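Local coordinates for 2,3-dihydroxybenzoate-AMP ligase (Bacillus subtilis, PDB 1MDB), which belongs to the ANL superfamily of AMP-binding enzymes, combining a large N-terminal portion with a smaller C-terminal domain in a single chain, at residues S210-V215 and V246-G251; D29-R34 and E55-A60; D263-I268 and R293-S298. All coordinates share one frame; numbering follows the deposited sequence.

Contact 1: S210-V215 and V246-G251; sequences SLKRSV and VLYAGG
Tyr248 thrusts its ring against one side of helix 204-218, where Lys212 and Val215 receive it. CG of Tyr248 stands anti to the backbone N (chi1 -179°), which sends the ring out from the last turn of helix 242-248. The aliphatic part of Lys212 curls round the phenol oxygen: CG lies only 3.0 Å from Tyr248 OH, a tight approach, with CB and CD flanking that same OH. Lys212 CG is itself anti to its backbone N (chi1 -163°); the chain bends at chi3, which turns CE aside, and the amino end leads away from the tyrosine. Lys212 CA sits over one face of the ring, displaced toward the rim. Helix 204-218 precedes strand 225-228 and helix 242-248 precedes strand 252-255, neighbouring parallel strands of the large mixed sheet. Helix 242-248 ends in a Schellman motif, in which Gly250 adopts positive phi and Gly251 N bonds back to Val246 O. Within that motif, Ala249 CB meets Val215 CG1 at 3.9 Å. The other valine branch, CG2, reaches Tyr248 CD2 at 3.8 Å, the two side chains crossing at about a right angle. Leu211 adds a looser contact, CB to Tyr248 CD1 at 4.4 Å, and also touches Phe27. Arg34 of helix 27-38 makes a cation-pi interaction with the Tyr248 ring.

Contact 2: D29-R34 and E55-A60; sequences DLLRDR and ELDTRA
Leu31 and Arg32 of helix 27-38 meet Asp57 of helix 53-70 from two directions. Two helices joined in sequence by the hairpin 42-46/49-52 here pack against each other; the local axes approach to 9.3 Å with their directions 134° apart. Leu31 is the apolar side of the contact. Its side chain crosses that of Asp57 obliquely, with CG 3.5 Å from Asp57 OD2, while its CD2 touches Ala60 CB at 4.0 Å and Leu56 CG at 4.2 Å. Arg32 starts off facing away from the other helix, but the chain bends at chi2 and chi3, and NH1 returns toward Asp57, whose OD1 lies at the edge of the guanidinium, near its plane. The two side chains cross at about a right angle, and guanidinium and carboxylate planes are turned 72° apart. The salt bridge, Arg32 NH1 to Asp57 OD1 at 3.0 Å, contains a weak hydrogen bond, bent to 128° at the hydrogen. Each charge has a stronger partner outside: Asp61 for Arg32, and Arg97 of helix 86-98 for Asp57 OD2, which probably helps the buried carboxylate stay ionised. A water donates to both Arg32 O, at 2.9 Å, and Asp57 OD1, at 2.7 Å.

Contact 3: D263-I268 and R293-S298; sequences DAFPLI and RRDDLS
Phe265 and Leu297 are brought together by similar first torsions: in each, CG is anti to the carbonyl carbon and beside the backbone N, with chi1 -77° in Phe265 and -45° in Leu297. One methyl of the leucine, CD1, then sits over the centre of the phenyl face, 3.8 Å from the ring centroid and 11° off the normal, a well-centred CH-pi contact. The other methyl, CD2, lies between the Phe265 ring carbon CG and Ile268 CB, 4.0 Å from the latter, so the leucine fork spans two residues about one helical turn apart. The helix involved, 261-271, lies in the beta-alpha-beta crossover from strand 252-255 to strand 275-278; segment 293-298 lies in the loop after helix 280-292, on the next crossover, which continues to strand 302-306. The contact thus joins two successive connections of the large mixed sheet. Helix 280-292 contributes Trp286, whose ring packs edge-to-face with Phe265. Toward the start of the loop, Arg293 bends at chi2 and chi3 and crosses Phe265 obliquely, its guanidinium plane steeply inclined to that of the ring. Its NH2 comes to 3.3 Å from Phe265 CB and equally close to Pro266 CD, while NH1 forms a salt bridge with Asp262. The helix is kinked at Pro266, whose N has no hydrogen to give to the turn before. Asp295 CG packs 3.5 Å from Phe265 CB, and Asp295 OD2 lies 3.4 Å from Pro266 N without bonding to it.

Overall arrangement
Contacts 1 and 2 are neighbours, their centres 15 Å apart, and Arg34 couples them: its NE lies 2.9 Å from Tyr248 O, probably as a hydrogen bond. Leu30 CD1 adds packing on Tyr248 CD1 at 4.0 Å, so helix 27-38 serves both contacts. Contact 3 stands apart, its centre 25 Å from that of contact 1 and 31 Å from that of contact 2; its nearest atoms are about 13 Å from contact 1. The three follow one another along the chain without overlap. Contact 1 approaches the ligands, with the Leu211 side chain about 9 Å from 2,3-dihydroxy-benzoic acid and about 14 Å from adenosine monophosphate.

Contact 1: S210-V215 and V246-G251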
ATOM      1  N   SER A 210      -7.883  12.686  -0.938  1.00 30.30           N
ATOM      2  CA  SER A 210      -7.833  11.285  -1.367  1.00 29.64           C
ATOM      3  C   SER A 210      -8.680  10.419  -0.426  1.00 30.72           C
ATOM      4  O   SER A 210      -9.291   9.440  -0.859  1.00 28.87           O
ATOM      5  CB  SER A 210      -6.390  10.766  -1.387  1.00 30.69           C
ATOM      6  OG  SER A 210      -5.986  10.300  -0.108  1.00 30.52           O
ATOM      7  N   LEU A 211      -8.710  10.775   0.861  1.00 30.17           N
ATOM      8  CA  LEU A 211      -9.506  10.030   1.836  1.00 30.93           C
ATOM      9  C   LEU A 211     -11.017  10.247   1.606  1.00 31.85           C
ATOM     10  O   LEU A 211     -11.809   9.302   1.668  1.00 32.18           O
ATOM     11  CB  LEU A 211      -9.128  10.454   3.264  1.00 30.51           C
ATOM     12  CG  LEU A 211      -7.697  10.152   3.732  1.00 33.21           C
ATOM     13  CD1 LEU A 211      -7.474  10.727   5.131  1.00 32.03           C
ATOM     14  CD2 LEU A 211      -7.462   8.640   3.736  1.00 28.80           C
ATOM     15  N   LYS A 212     -11.409  11.489   1.333  1.00 33.26           N
ATOM     16  CA  LYS A 212     -12.813  11.814   1.097  1.00 34.60           C
ATOM     17  C   LYS A 212     -13.353  11.106  -0.136  1.00 33.90           C
ATOM     18  O   LYS A 212     -14.485  10.630  -0.137  1.00 33.83           O
ATOM     19  CB  LYS A 212     -13.003  13.325   0.919  1.00 37.19           C
ATOM     20  CG  LYS A 212     -14.457  13.769   1.086  1.00 41.58           C
ATOM     21  CD  LYS A 212     -14.701  15.184   0.574  1.00 44.96           C
ATOM     22  CE  LYS A 212     -14.738  15.213  -0.943  1.00 49.29           C
ATOM     23  NZ  LYS A 212     -15.023  16.577  -1.485  1.00 53.25           N
ATOM     24  N   ARG A 213     -12.557  11.044  -1.197  1.00 33.36           N
ATOM     25  CA  ARG A 213     -13.005  10.371  -2.410  1.00 33.65           C
ATOM     26  C   ARG A 213     -13.092   8.862  -2.189  1.00 33.40           C
ATOM     27  O   ARG A 213     -14.041   8.222  -2.638  1.00 32.24           O
ATOM     28  CB  ARG A 213     -12.067  10.685  -3.575  1.00 35.01           C
ATOM     29  CG  ARG A 213     -12.423  11.947  -4.347  1.00 40.51           C
ATOM     30  CD  ARG A 213     -13.455  11.669  -5.449  1.00 43.44           C
ATOM     31  NE  ARG A 213     -14.821  11.524  -4.949  1.00 45.95           N
ATOM     32  CZ  ARG A 213     -15.771  10.830  -5.571  1.00 46.80           C
ATOM     33  NH1 ARG A 213     -15.502  10.214  -6.714  1.00 45.17           N
ATOM     34  NH2 ARG A 213     -16.992  10.754  -5.055  1.00 47.85           N
ATOM     35  N   SER A 214     -12.112   8.297  -1.487  1.00 32.77           N
ATOM     36  CA  SER A 214     -12.117   6.862  -1.212  1.00 32.07           C
ATOM     37  C   SER A 214     -13.338   6.510  -0.366  1.00 32.53           C
ATOM     38  O   SER A 214     -13.940   5.464  -0.550  1.00 33.75           O
ATOM     39  CB  SER A 214     -10.840   6.451  -0.472  1.00 32.64           C
ATOM     40  OG  SER A 214      -9.687   6.748  -1.244  1.00 32.36           O
ATOM     41  N   VAL A 215     -13.683   7.382   0.575  1.00 33.39           N
ATOM     42  CA  VAL A 215     -14.843   7.164   1.427  1.00 34.28           C
ATOM     43  C   VAL A 215     -16.118   7.110   0.571  1.00 33.91           C
ATOM     44  O   VAL A 215     -16.929   6.181   0.679  1.00 34.12           O
ATOM     45  CB  VAL A 215     -14.980   8.294   2.479  1.00 34.57           C
ATOM     46  CG1 VAL A 215     -16.388   8.295   3.060  1.00 35.64           C
ATOM     47  CG2 VAL A 215     -13.959   8.092   3.601  1.00 33.48           C
ATOM     48  N   VAL A 246     -11.516   5.231   7.135  1.00 28.12           N
ATOM     49  CA  VAL A 246     -12.545   4.762   8.060  1.00 29.09           C
ATOM     50  C   VAL A 246     -12.773   5.748   9.213  1.00 30.18           C
ATOM     51  O   VAL A 246     -13.898   5.902   9.687  1.00 31.06           O
ATOM     52  CB  VAL A 246     -12.183   3.350   8.618  1.00 28.65           C
ATOM     53  CG1 VAL A 246     -13.235   2.873   9.623  1.00 27.25           C
ATOM     54  CG2 VAL A 246     -12.095   2.354   7.466  1.00 28.67           C
ATOM     55  N   LEU A 247     -11.720   6.429   9.654  1.00 30.20           N
ATOM     56  CA  LEU A 247     -11.859   7.391  10.742  1.00 30.88           C
ATOM     57  C   LEU A 247     -12.489   8.651  10.167  1.00 31.80           C
ATOM     58  O   LEU A 247     -13.202   9.367  10.855  1.00 30.54           O
ATOM     59  CB  LEU A 247     -10.497   7.750  11.355  1.00 31.25           C
ATOM     60  CG  LEU A 247      -9.587   6.670  11.946  1.00 32.75           C
ATOM     61  CD1 LEU A 247      -8.367   7.350  12.545  1.00 34.36           C
ATOM     62  CD2 LEU A 247     -10.306   5.856  13.003  1.00 32.83           C
ATOM     63  N   TYR A 248     -12.217   8.913   8.892  1.00 32.46           N
ATOM     64  CA  TYR A 248     -12.771  10.085   8.230  1.00 32.47           C
ATOM     65  C   TYR A 248     -14.292   9.974   8.212  1.00 33.77           C
ATOM     66  O   TYR A 248     -14.999  10.959   8.425  1.00 34.72           O
ATOM     67  CB  TYR A 248     -12.261  10.179   6.787  1.00 32.34           C
ATOM     68  CG  TYR A 248     -12.774  11.393   6.025  1.00 32.81           C
ATOM     69  CD1 TYR A 248     -11.995  12.547   5.899  1.00 33.76           C
ATOM     70  CD2 TYR A 248     -14.047  11.392   5.450  1.00 33.75           C
ATOM     71  CE1 TYR A 248     -12.470  13.667   5.221  1.00 32.39           C
ATOM     72  CE2 TYR A 248     -14.533  12.504   4.766  1.00 33.62           C
ATOM     73  CZ  TYR A 248     -13.740  13.637   4.652  1.00 35.90           C
ATOM     74  OH  TYR A 248     -14.206  14.725   3.946  1.00 34.87           O
ATOM     75  N   ALA A 249     -14.778   8.766   7.954  1.00 33.69           N
ATOM     76  CA  ALA A 249     -16.210   8.503   7.859  1.00 36.13           C
ATOM     77  C   ALA A 249     -16.897   8.176   9.176  1.00 34.89           C
ATOM     78  O   ALA A 249     -18.100   7.932   9.194  1.00 36.23           O
ATOM     79  CB  ALA A 249     -16.462   7.371   6.857  1.00 35.75           C
ATOM     80  N   GLY A 250     -16.136   8.146  10.264  1.00 34.64           N
ATOM     81  CA  GLY A 250     -16.714   7.852  11.561  1.00 33.21           C
ATOM     82  C   GLY A 250     -16.962   6.382  11.815  1.00 33.71           C
ATOM     83  O   GLY A 250     -17.730   6.024  12.706  1.00 34.87           O
ATOM     84  N   GLY A 251     -16.315   5.520  11.038  1.00 32.78           N
ATOM     85  CA  GLY A 251     -16.489   4.090  11.226  1.00 28.98           C
ATOM     86  C   GLY A 251     -15.600   3.544  12.322  1.00 29.14           C
ATOM     87  O   GLY A 251     -15.114   4.294  13.172  1.00 31.05           O
TER

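Contact 2: D29-R34 and E55-A60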
ATOM      1  N   ASP A  29      -7.389  18.975  12.687  1.00 36.98           N
ATOM      2  CA  ASP A  29      -8.773  19.454  12.648  1.00 38.04           C
ATOM      3  C   ASP A  29      -9.711  18.267  12.504  1.00 39.00           C
ATOM      4  O   ASP A  29     -10.695  18.132  13.235  1.00 40.33           O
ATOM      5  CB  ASP A  29      -8.999  20.387  11.455  1.00 36.93           C
ATOM      6  CG  ASP A  29      -8.185  21.661  11.540  1.00 38.71           C
ATOM      7  OD1 ASP A  29      -8.021  22.199  12.661  1.00 38.16           O
ATOM      8  OD2 ASP A  29      -7.727  22.138  10.477  1.00 37.32           O
ATOM      9  N   LEU A  30      -9.392  17.415  11.536  1.00 40.11           N
ATOM     10  CA  LEU A  30     -10.175  16.221  11.241  1.00 39.45           C
ATOM     11  C   LEU A  30     -10.492  15.448  12.518  1.00 38.29           C
ATOM     12  O   LEU A  30     -11.650  15.139  12.790  1.00 39.71           O
ATOM     13  CB  LEU A  30      -9.399  15.347  10.246  1.00 40.59           C
ATOM     14  CG  LEU A  30     -10.069  14.179   9.522  1.00 40.89           C
ATOM     15  CD1 LEU A  30      -9.114  13.651   8.459  1.00 40.19           C
ATOM     16  CD2 LEU A  30     -10.431  13.082  10.506  1.00 41.03           C
ATOM     17  N   LEU A  31      -9.468  15.140  13.309  1.00 37.74           N
ATOM     18  CA  LEU A  31      -9.670  14.410  14.557  1.00 36.42           C
ATOM     19  C   LEU A  31     -10.456  15.235  15.577  1.00 37.06           C
ATOM     20  O   LEU A  31     -11.381  14.727  16.215  1.00 35.64           O
ATOM     21  CB  LEU A  31      -8.322  14.000  15.150  1.00 35.43           C
ATOM     22  CG  LEU A  31      -8.296  13.332  16.526  1.00 34.08           C
ATOM     23  CD1 LEU A  31      -9.264  12.163  16.589  1.00 33.23           C
ATOM     24  CD2 LEU A  31      -6.878  12.869  16.806  1.00 33.73           C
ATOM     25  N   ARG A  32     -10.093  16.506  15.722  1.00 37.30           N
ATOM     26  CA  ARG A  32     -10.774  17.387  16.671  1.00 39.16           C
ATOM     27  C   ARG A  32     -12.272  17.393  16.407  1.00 41.36           C
ATOM     28  O   ARG A  32     -13.082  17.270  17.330  1.00 40.70           O
ATOM     29  CB  ARG A  32     -10.251  18.821  16.550  1.00 38.73           C
ATOM     30  CG  ARG A  32     -10.753  19.753  17.654  1.00 38.39           C
ATOM     31  CD  ARG A  32     -10.164  19.364  18.996  1.00 37.44           C
ATOM     32  NE  ARG A  32      -8.732  19.642  19.048  1.00 38.82           N
ATOM     33  CZ  ARG A  32      -7.890  19.076  19.908  1.00 38.41           C
ATOM     34  NH1 ARG A  32      -8.332  18.191  20.789  1.00 38.10           N
ATOM     35  NH2 ARG A  32      -6.607  19.408  19.896  1.00 38.70           N
ATOM     36  N   ASP A  33     -12.623  17.545  15.134  1.00 43.76           N
ATOM     37  CA  ASP A  33     -14.009  17.584  14.698  1.00 46.48           C
ATOM     38  C   ASP A  33     -14.744  16.275  15.000  1.00 46.70           C
ATOM     39  O   ASP A  33     -15.755  16.271  15.709  1.00 47.62           O
ATOM     40  CB  ASP A  33     -14.055  17.881  13.199  1.00 50.28           C
ATOM     41  CG  ASP A  33     -15.455  18.182  12.709  1.00 55.19           C
ATOM     42  OD1 ASP A  33     -16.329  17.295  12.825  1.00 57.36           O
ATOM     43  OD2 ASP A  33     -15.678  19.306  12.209  1.00 56.37           O
ATOM     44  N   ARG A  34     -14.234  15.166  14.471  1.00 45.06           N
ATOM     45  CA  ARG A  34     -14.856  13.867  14.692  1.00 42.53           C
ATOM     46  C   ARG A  34     -14.984  13.563  16.178  1.00 42.36           C
ATOM     47  O   ARG A  34     -15.956  12.954  16.614  1.00 41.96           O
ATOM     48  CB  ARG A  34     -14.046  12.752  14.023  1.00 41.00           C
ATOM     49  CG  ARG A  34     -13.858  12.892  12.525  1.00 42.13           C
ATOM     50  CD  ARG A  34     -15.187  12.999  11.813  1.00 46.73           C
ATOM     51  NE  ARG A  34     -15.056  13.128  10.363  1.00 46.63           N
ATOM     52  CZ  ARG A  34     -14.332  14.061   9.761  1.00 48.14           C
ATOM     53  NH1 ARG A  34     -13.662  14.948  10.484  1.00 49.39           N
ATOM     54  NH2 ARG A  34     -14.301  14.126   8.435  1.00 47.92           N
ATOM     55  N   GLU A  55     -11.205   9.675  23.024  1.00 38.98           N
ATOM     56  CA  GLU A  55     -10.018   9.077  23.620  1.00 39.23           C
ATOM     57  C   GLU A  55      -8.774   9.357  22.770  1.00 39.02           C
ATOM     58  O   GLU A  55      -7.779   9.891  23.264  1.00 37.96           O
ATOM     59  CB  GLU A  55     -10.238   7.572  23.758  1.00 40.43           C
ATOM     60  CG  GLU A  55      -8.988   6.749  23.982  1.00 44.15           C
ATOM     61  CD  GLU A  55      -8.873   6.223  25.393  1.00 46.56           C
ATOM     62  OE1 GLU A  55      -9.918   6.093  26.066  1.00 50.37           O
ATOM     63  OE2 GLU A  55      -7.739   5.922  25.827  1.00 48.37           O
ATOM     64  N   LEU A  56      -8.837   8.987  21.492  1.00 37.66           N
ATOM     65  CA  LEU A  56      -7.727   9.199  20.574  1.00 36.89           C
ATOM     66  C   LEU A  56      -7.384  10.687  20.521  1.00 36.23           C
ATOM     67  O   LEU A  56      -6.214  11.067  20.528  1.00 34.91           O
ATOM     68  CB  LEU A  56      -8.106   8.693  19.178  1.00 37.15           C
ATOM     69  CG  LEU A  56      -7.086   8.890  18.052  1.00 37.16           C
ATOM     70  CD1 LEU A  56      -5.754   8.244  18.422  1.00 37.68           C
ATOM     71  CD2 LEU A  56      -7.641   8.279  16.766  1.00 38.68           C
ATOM     72  N   ASP A  57      -8.422  11.518  20.471  1.00 36.26           N
ATOM     73  CA  ASP A  57      -8.264  12.968  20.430  1.00 36.16           C
ATOM     74  C   ASP A  57      -7.440  13.433  21.637  1.00 35.57           C
ATOM     75  O   ASP A  57      -6.447  14.159  21.491  1.00 35.54           O
ATOM     76  CB  ASP A  57      -9.645  13.633  20.461  1.00 37.38           C
ATOM     77  CG  ASP A  57      -9.591  15.124  20.176  1.00 37.29           C
ATOM     78  OD1 ASP A  57     -10.233  15.894  20.915  1.00 37.24           O
ATOM     79  OD2 ASP A  57      -8.923  15.530  19.205  1.00 39.54           O
ATOM     80  N   THR A  58      -7.851  12.998  22.824  1.00 31.48           N
ATOM     81  CA  THR A  58      -7.167  13.375  24.057  1.00 32.02           C
ATOM     82  C   THR A  58      -5.723  12.874  24.122  1.00 31.92           C
ATOM     83  O   THR A  58      -4.822  13.636  24.440  1.00 32.57           O
ATOM     84  CB  THR A  58      -7.929  12.861  25.302  1.00 30.58           C
ATOM     85  OG1 THR A  58      -9.232  13.453  25.344  1.00 31.50           O
ATOM     86  CG2 THR A  58      -7.177  13.232  26.581  1.00 32.56           C
ATOM     87  N   ARG A  59      -5.503  11.596  23.829  1.00 32.58           N
ATOM     88  CA  ARG A  59      -4.156  11.041  23.866  1.00 31.49           C
ATOM     89  C   ARG A  59      -3.235  11.766  22.879  1.00 30.71           C
ATOM     90  O   ARG A  59      -2.060  11.979  23.165  1.00 31.33           O
ATOM     91  CB  ARG A  59      -4.197   9.538  23.566  1.00 31.44           C
ATOM     92  CG  ARG A  59      -5.078   8.762  24.548  1.00 33.43           C
ATOM     93  CD  ARG A  59      -5.060   7.254  24.312  1.00 33.69           C
ATOM     94  NE  ARG A  59      -3.723   6.691  24.454  1.00 35.18           N
ATOM     95  CZ  ARG A  59      -3.416   5.682  25.264  1.00 33.97           C
ATOM     96  NH1 ARG A  59      -4.354   5.121  26.008  1.00 34.74           N
ATOM     97  NH2 ARG A  59      -2.170   5.233  25.328  1.00 34.31           N
ATOM     98  N   ALA A  60      -3.777  12.152  21.728  1.00 29.15           N
ATOM     99  CA  ALA A  60      -3.014  12.860  20.707  1.00 28.22           C
ATOM    100  C   ALA A  60      -2.549  14.241  21.205  1.00 28.84           C
ATOM    101  O   ALA A  60      -1.412  14.661  20.933  1.00 25.60           O
ATOM    102  CB  ALA A  60      -3.859  13.012  19.448  1.00 23.99           C
TER
HETATM  103  O   HOH W   1     -12.517  17.189  20.187  1.00 41.73           O

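Contact 3: D263-I268 and R293-S298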
ATOM      1  N   ASP A 263      -5.704 -15.454  12.231  1.00 32.71           N
ATOM      2  CA  ASP A 263      -5.930 -14.272  13.048  1.00 33.83           C
ATOM      3  C   ASP A 263      -7.129 -13.445  12.599  1.00 32.80           C
ATOM      4  O   ASP A 263      -7.931 -13.016  13.422  1.00 31.87           O
ATOM      5  CB  ASP A 263      -4.685 -13.378  13.063  1.00 36.32           C
ATOM      6  CG  ASP A 263      -3.577 -13.934  13.934  1.00 38.39           C
ATOM      7  OD1 ASP A 263      -3.901 -14.495  15.005  1.00 38.34           O
ATOM      8  OD2 ASP A 263      -2.389 -13.799  13.561  1.00 37.71           O
ATOM      9  N   ALA A 264      -7.248 -13.237  11.289  1.00 32.44           N
ATOM     10  CA  ALA A 264      -8.315 -12.428  10.704  1.00 30.71           C
ATOM     11  C   ALA A 264      -9.738 -12.993  10.719  1.00 30.99           C
ATOM     12  O   ALA A 264     -10.687 -12.263  11.003  1.00 30.17           O
ATOM     13  CB  ALA A 264      -7.937 -12.057   9.269  1.00 31.45           C
ATOM     14  N   PHE A 265      -9.896 -14.272  10.394  1.00 29.98           N
ATOM     15  CA  PHE A 265     -11.231 -14.871  10.360  1.00 31.68           C
ATOM     16  C   PHE A 265     -12.004 -14.732  11.671  1.00 30.95           C
ATOM     17  O   PHE A 265     -13.123 -14.227  11.673  1.00 31.25           O
ATOM     18  CB  PHE A 265     -11.138 -16.340   9.922  1.00 29.57           C
ATOM     19  CG  PHE A 265     -10.931 -16.516   8.434  1.00 31.87           C
ATOM     20  CD1 PHE A 265     -10.400 -15.481   7.664  1.00 29.25           C
ATOM     21  CD2 PHE A 265     -11.237 -17.723   7.810  1.00 29.87           C
ATOM     22  CE1 PHE A 265     -10.174 -15.639   6.298  1.00 29.46           C
ATOM     23  CE2 PHE A 265     -11.013 -17.896   6.438  1.00 33.76           C
ATOM     24  CZ  PHE A 265     -10.478 -16.851   5.682  1.00 31.66           C
ATOM     25  N   PRO A 266     -11.421 -15.165  12.801  1.00 31.58           N
ATOM     26  CA  PRO A 266     -12.150 -15.035  14.069  1.00 32.96           C
ATOM     27  C   PRO A 266     -12.565 -13.581  14.288  1.00 33.46           C
ATOM     28  O   PRO A 266     -13.674 -13.295  14.731  1.00 36.51           O
ATOM     29  CB  PRO A 266     -11.131 -15.506  15.104  1.00 32.91           C
ATOM     30  CG  PRO A 266     -10.312 -16.504  14.342  1.00 33.04           C
ATOM     31  CD  PRO A 266     -10.117 -15.819  13.009  1.00 30.87           C
ATOM     32  N   LEU A 267     -11.664 -12.664  13.952  1.00 33.66           N
ATOM     33  CA  LEU A 267     -11.910 -11.232  14.100  1.00 33.18           C
ATOM     34  C   LEU A 267     -13.070 -10.773  13.219  1.00 32.98           C
ATOM     35  O   LEU A 267     -13.855  -9.914  13.600  1.00 31.83           O
ATOM     36  CB  LEU A 267     -10.640 -10.452  13.731  1.00 32.86           C
ATOM     37  CG  LEU A 267      -9.787  -9.753  14.796  1.00 34.01           C
ATOM     38  CD1 LEU A 267     -10.197 -10.157  16.207  1.00 33.42           C
ATOM     39  CD2 LEU A 267      -8.330 -10.067  14.521  1.00 31.83           C
ATOM     40  N   ILE A 268     -13.171 -11.344  12.028  1.00 33.84           N
ATOM     41  CA  ILE A 268     -14.243 -10.967  11.122  1.00 34.21           C
ATOM     42  C   ILE A 268     -15.589 -11.416  11.691  1.00 34.49           C
ATOM     43  O   ILE A 268     -16.567 -10.666  11.667  1.00 31.66           O
ATOM     44  CB  ILE A 268     -14.015 -11.581   9.724  1.00 34.32           C
ATOM     45  CG1 ILE A 268     -12.736 -10.991   9.122  1.00 33.50           C
ATOM     46  CG2 ILE A 268     -15.213 -11.301   8.825  1.00 34.46           C
ATOM     47  CD1 ILE A 268     -12.375 -11.525   7.754  1.00 33.73           C
ATOM     48  N   ARG A 293     -11.968 -23.534   6.551  1.00 60.29           N
ATOM     49  CA  ARG A 293     -12.301 -22.971   7.859  1.00 59.33           C
ATOM     50  C   ARG A 293     -13.818 -22.919   8.041  1.00 58.44           C
ATOM     51  O   ARG A 293     -14.565 -22.820   7.066  1.00 57.83           O
ATOM     52  CB  ARG A 293     -11.721 -21.561   7.986  1.00 59.49           C
ATOM     53  CG  ARG A 293     -10.204 -21.475   7.852  1.00 60.38           C
ATOM     54  CD  ARG A 293      -9.521 -21.369   9.211  1.00 62.31           C
ATOM     55  NE  ARG A 293     -10.076 -20.272  10.000  1.00 63.39           N
ATOM     56  CZ  ARG A 293      -9.646 -19.916  11.206  1.00 63.56           C
ATOM     57  NH1 ARG A 293      -8.642 -20.564  11.781  1.00 63.31           N
ATOM     58  NH2 ARG A 293     -10.235 -18.917  11.848  1.00 64.46           N
ATOM     59  N   ARG A 294     -14.267 -22.990   9.291  1.00 57.70           N
ATOM     60  CA  ARG A 294     -15.694 -22.952   9.591  1.00 57.16           C
ATOM     61  C   ARG A 294     -16.110 -21.604  10.166  1.00 55.97           C
ATOM     62  O   ARG A 294     -17.200 -21.466  10.717  1.00 55.75           O
ATOM     63  CB  ARG A 294     -16.068 -24.069  10.576  1.00 59.28           C
ATOM     64  CG  ARG A 294     -15.828 -25.481  10.044  1.00 62.76           C
ATOM     65  CD  ARG A 294     -16.950 -26.433  10.451  1.00 65.28           C
ATOM     66  NE  ARG A 294     -16.857 -27.718   9.758  1.00 68.23           N
ATOM     67  CZ  ARG A 294     -17.821 -28.637   9.746  1.00 68.83           C
ATOM     68  NH1 ARG A 294     -18.962 -28.418  10.387  1.00 68.78           N
ATOM     69  NH2 ARG A 294     -17.645 -29.776   9.087  1.00 68.96           N
ATOM     70  N   ASP A 295     -15.241 -20.606  10.039  1.00 53.77           N
ATOM     71  CA  ASP A 295     -15.557 -19.281  10.546  1.00 50.87           C
ATOM     72  C   ASP A 295     -16.698 -18.694   9.743  1.00 48.74           C
ATOM     73  O   ASP A 295     -16.891 -19.050   8.583  1.00 47.04           O
ATOM     74  CB  ASP A 295     -14.344 -18.359  10.455  1.00 51.78           C
ATOM     75  CG  ASP A 295     -13.205 -18.816  11.335  1.00 52.38           C
ATOM     76  OD1 ASP A 295     -12.528 -19.802  10.967  1.00 51.69           O
ATOM     77  OD2 ASP A 295     -12.999 -18.194  12.401  1.00 52.73           O
ATOM     78  N   ASP A 296     -17.452 -17.800  10.371  1.00 46.98           N
ATOM     79  CA  ASP A 296     -18.581 -17.145   9.726  1.00 45.18           C
ATOM     80  C   ASP A 296     -18.182 -15.744   9.270  1.00 43.55           C
ATOM     81  O   ASP A 296     -18.214 -14.789  10.047  1.00 42.51           O
ATOM     82  CB  ASP A 296     -19.761 -17.085  10.698  1.00 47.01           C
ATOM     83  CG  ASP A 296     -20.848 -16.146  10.236  1.00 47.73           C
ATOM     84  OD1 ASP A 296     -21.056 -16.033   9.010  1.00 47.33           O
ATOM     85  OD2 ASP A 296     -21.504 -15.533  11.105  1.00 49.45           O
ATOM     86  N   LEU A 297     -17.805 -15.642   7.997  1.00 40.72           N
ATOM     87  CA  LEU A 297     -17.362 -14.390   7.396  1.00 37.81           C
ATOM     88  C   LEU A 297     -18.521 -13.680   6.730  1.00 36.61           C
ATOM     89  O   LEU A 297     -18.326 -12.764   5.932  1.00 34.52           O
ATOM     90  CB  LEU A 297     -16.280 -14.674   6.357  1.00 36.85           C
ATOM     91  CG  LEU A 297     -15.188 -15.658   6.786  1.00 37.19           C
ATOM     92  CD1 LEU A 297     -14.151 -15.775   5.680  1.00 35.35           C
ATOM     93  CD2 LEU A 297     -14.541 -15.189   8.087  1.00 33.62           C
ATOM     94  N   SER A 298     -19.725 -14.120   7.073  1.00 35.17           N
ATOM     95  CA  SER A 298     -20.972 -13.586   6.531  1.00 33.69           C
ATOM     96  C   SER A 298     -21.186 -12.073   6.619  1.00 33.40           C
ATOM     97  O   SER A 298     -21.867 -11.495   5.777  1.00 34.25           O
ATOM     98  CB  SER A 298     -22.154 -14.300   7.200  1.00 35.72           C
ATOM     99  OG  SER A 298     -23.360 -13.600   6.979  1.00 38.23           O
TER